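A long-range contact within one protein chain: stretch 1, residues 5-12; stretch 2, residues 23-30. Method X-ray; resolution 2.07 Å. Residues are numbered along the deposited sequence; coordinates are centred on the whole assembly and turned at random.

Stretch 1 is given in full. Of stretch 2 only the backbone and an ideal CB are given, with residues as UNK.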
# COMPACT_ATOMS: atom_id res chain seq x y z
N HIS A 5 -1.86 30.76 28.07
CA HIS A 5 -1.18 30.37 26.83
C HIS A 5 -2.14 29.55 25.99
O HIS A 5 -3.04 28.92 26.53
CB HIS A 5 0.07 29.55 27.16
CG HIS A 5 1.12 30.33 27.90
ND1 HIS A 5 2.37 29.80 28.19
CD2 HIS A 5 1.12 31.59 28.40
CE1 HIS A 5 3.09 30.70 28.83
NE2 HIS A 5 2.35 31.80 28.98
N PRO A 6 -1.98 29.56 24.65
CA PRO A 6 -2.76 28.58 23.87
C PRO A 6 -2.44 27.16 24.35
O PRO A 6 -1.34 26.90 24.82
CB PRO A 6 -2.25 28.79 22.44
CG PRO A 6 -1.78 30.24 22.43
CD PRO A 6 -1.15 30.42 23.79
N GLN A 7 -3.43 26.27 24.29
CA GLN A 7 -3.23 24.89 24.68
C GLN A 7 -3.84 24.02 23.57
O GLN A 7 -4.81 24.43 22.93
CB GLN A 7 -3.92 24.57 26.02
CG GLN A 7 -3.39 25.31 27.27
CD GLN A 7 -2.01 24.86 27.73
OE1 GLN A 7 -1.63 23.70 27.59
NE2 GLN A 7 -1.25 25.79 28.29
N PRO A 8 -3.28 22.82 23.36
CA PRO A 8 -3.84 21.86 22.40
C PRO A 8 -5.25 21.48 22.81
O PRO A 8 -5.59 21.63 23.99
CB PRO A 8 -2.94 20.62 22.58
CG PRO A 8 -1.70 21.10 23.23
CD PRO A 8 -2.12 22.26 24.09
N LEU A 9 -6.06 20.98 21.88
CA LEU A 9 -7.36 20.43 22.24
C LEU A 9 -7.20 19.40 23.37
O LEU A 9 -6.27 18.59 23.36
CB LEU A 9 -8.06 19.79 21.02
CG LEU A 9 -8.52 20.70 19.87
CD1 LEU A 9 -9.06 19.89 18.66
CD2 LEU A 9 -9.56 21.72 20.34
N ASP A 10 -8.08 19.45 24.36
CA ASP A 10 -7.99 18.53 25.49
C ASP A 10 -8.42 17.10 25.10
O ASP A 10 -9.60 16.85 24.83
CB ASP A 10 -8.83 19.06 26.65
CG ASP A 10 -8.54 18.34 27.96
OD1 ASP A 10 -7.67 17.44 28.02
OD2 ASP A 10 -9.20 18.71 28.96
N ALA A 11 -7.45 16.18 25.09
CA ALA A 11 -7.68 14.80 24.64
C ALA A 11 -8.56 14.00 25.59
O ALA A 11 -9.06 12.92 25.25
CB ALA A 11 -6.35 14.08 24.42
N ALA A 12 -8.74 14.52 26.80
CA ALA A 12 -9.64 13.90 27.78
C ALA A 12 -11.10 14.18 27.39
O ALA A 12 -12.02 13.58 27.94
CB ALA A 12 -9.35 14.45 29.16
N UNK A 23 -1.17 21.91 13.81
CA UNK A 23 -0.00 21.37 14.50
C UNK A 23 -0.30 21.22 15.99
O UNK A 23 -0.74 22.17 16.64
CB UNK A 23 1.22 22.27 14.29
N UNK A 24 -0.09 20.01 16.51
CA UNK A 24 -0.28 19.69 17.93
C UNK A 24 -1.71 20.00 18.39
O UNK A 24 -1.95 20.14 19.58
CB UNK A 24 0.72 20.47 18.78
N UNK A 25 -2.65 20.14 17.44
CA UNK A 25 -4.05 20.54 17.73
C UNK A 25 -4.14 21.82 18.54
O UNK A 25 -5.00 21.98 19.41
CB UNK A 25 -4.77 19.42 18.48
N UNK A 26 -3.25 22.76 18.23
CA UNK A 26 -3.24 24.06 18.87
C UNK A 26 -4.18 24.98 18.11
O UNK A 26 -4.63 24.62 17.00
CB UNK A 26 -1.83 24.64 18.93
N UNK A 27 -4.50 26.16 18.68
CA UNK A 27 -5.24 27.14 17.90
C UNK A 27 -4.42 27.66 16.73
O UNK A 27 -3.16 27.65 16.78
CB UNK A 27 -5.68 28.30 18.79
N UNK A 28 -5.11 28.07 15.66
CA UNK A 28 -4.47 28.69 14.51
C UNK A 28 -4.33 30.19 14.71
O UNK A 28 -5.23 30.84 15.26
CB UNK A 28 -5.26 28.40 13.23
N UNK A 29 -3.19 30.74 14.27
CA UNK A 29 -2.87 32.16 14.44
C UNK A 29 -2.42 32.74 13.11
O UNK A 29 -1.84 32.03 12.26
CB UNK A 29 -1.79 32.36 15.50
N UNK A 30 -2.67 34.03 12.94
CA UNK A 30 -2.26 34.74 11.74
C UNK A 30 -1.24 35.84 12.07
O UNK A 30 -0.54 36.34 11.20
CB UNK A 30 -3.48 35.34 11.04

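Position 23 lies beyond the reach of stretch 1: nothing of that stretch comes within 5.5 Å of the ideal CB, so the visible atoms place almost no limit on the side chain. The residue is Phe23. Its carbonyl O accepts a hydrogen bond from the backbone N of residue 26, 3.0 Å away, which closes a turn over positions 24 and 25, where the contact with stretch 1 begins.

At position 24 phi and psi are 57° and 18°, a left-handed conformation that glycine, asparagine and aspartate adopt most readily, though other unbranched side chains can be accommodated. CA-to-CB points sideways, with the ideal CB 5.1 Å from Pro8 CG, so stretch 1 demands little. The deposited residue is Met24, whose end leads away. Its backbone matters more here, since Met24 O lies 3.2 Å from Pro8 CB.

Position 25 is again left-handed, at 53° and 38°, but here CA-to-CB points toward stretch 1, and the ideal CB stands 4.0 Å from Leu9 N. The carbonyl of this position is already engaged: its O accepts a hydrogen bond from Leu9 N at 2.9 Å, with an angle of 148°, and also receives a CA-H...O contact from Pro8 CA at 3.2 Å. Because CA-to-CB points toward stretch 1, close to Leu9, a side chain can run along Leu9 toward Ala11, a path suited to a long, flexible chain such as methionine, glutamine, lysine or arginine. It is Arg25, with chi angles m, t, m and 167°. Leu9 CB covers one face of the guanidinium, 3.9 Å from CZ, while Ala11 CA sits at its edge, 3.7 Å from NH2. No charge from stretch 1 pairs with it; NH1 and NH2 find hydrogen-bond partners just outside the stretches. A water donates to Arg25 O at 2.7 Å and to Gln7 O at 3.2 Å, linking the two carbonyls.

At position 26 CA-to-CB points sideways, and the ideal CB is 4.9 Å from Pro8 CA and 5.5 Å from Pro6 CB. Backbone angles of -87° and 168° are extended, and a medium apolar side chain, such as leucine, isoleucine or methionine, could reach the surface formed by residues 6 to 8. Leu26 does so: its end comes nearer than its CB, bringing CD2 to 3.8 Å from Pro8 CD and 3.7 Å from Gln7 C.

Position 27, at -66° and 152°, has angles that proline favours, and its sideways CB lies 5.0 Å from Pro6 CB. A compact apolar residue would suit, valine or alanine as well as proline. In Pro27 the ring carbon CD packs 3.8 Å from Pro6 CB and 3.7 Å from Gln7 O.

Position 28 is out of reach, so many residues would serve; it is Ala28.

At position 29 CB points toward stretch 1 but has nothing within 5.5 Å, so a long apolar or aromatic side chain is needed to close the gap. Phe29 spans it, placing CZ 3.4 Å from Pro6 CG.

Position 30 lies farther off still, so stretch 1 sets no preference, polar or apolar; it is Thr30, which makes no contact.

Stretch 2 23-30: FMRLPAFT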
# COMPACT_ATOMS: atom_id res chain seq x y z
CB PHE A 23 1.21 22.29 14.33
CG PHE A 23 1.85 22.20 12.98
CD1 PHE A 23 2.29 20.96 12.49
CD2 PHE A 23 2.04 23.35 12.21
CE1 PHE A 23 2.90 20.86 11.23
CE2 PHE A 23 2.67 23.27 10.97
CZ PHE A 23 3.08 22.00 10.47
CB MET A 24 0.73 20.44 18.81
CG MET A 24 2.19 20.42 18.30
SD MET A 24 2.87 18.76 18.24
CE MET A 24 4.53 19.10 17.58
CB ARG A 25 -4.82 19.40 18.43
CG ARG A 25 -4.81 18.07 17.64
CD ARG A 25 -6.02 17.21 17.95
NE ARG A 25 -6.00 16.71 19.32
CZ ARG A 25 -7.04 16.15 19.92
NH1 ARG A 25 -8.20 15.99 19.28
NH2 ARG A 25 -6.93 15.73 21.17
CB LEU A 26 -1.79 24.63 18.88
CG LEU A 26 -0.80 23.98 19.85
CD1 LEU A 26 0.64 24.19 19.40
CD2 LEU A 26 -0.94 24.52 21.27
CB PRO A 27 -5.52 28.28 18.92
CG PRO A 27 -5.37 27.63 20.26
CD PRO A 27 -4.23 26.65 20.04
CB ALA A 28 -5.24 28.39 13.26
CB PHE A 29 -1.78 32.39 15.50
CG PHE A 29 -2.21 32.08 16.90
CD1 PHE A 29 -2.69 33.09 17.74
CD2 PHE A 29 -2.15 30.77 17.39
CE1 PHE A 29 -3.10 32.82 19.03
CE2 PHE A 29 -2.55 30.47 18.69
CZ PHE A 29 -3.04 31.50 19.52
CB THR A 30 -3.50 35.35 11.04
OG1 THR A 30 -3.09 35.92 9.80
CG2 THR A 30 -4.15 36.45 11.89
O HOH W 1 -6.61 24.01 20.31
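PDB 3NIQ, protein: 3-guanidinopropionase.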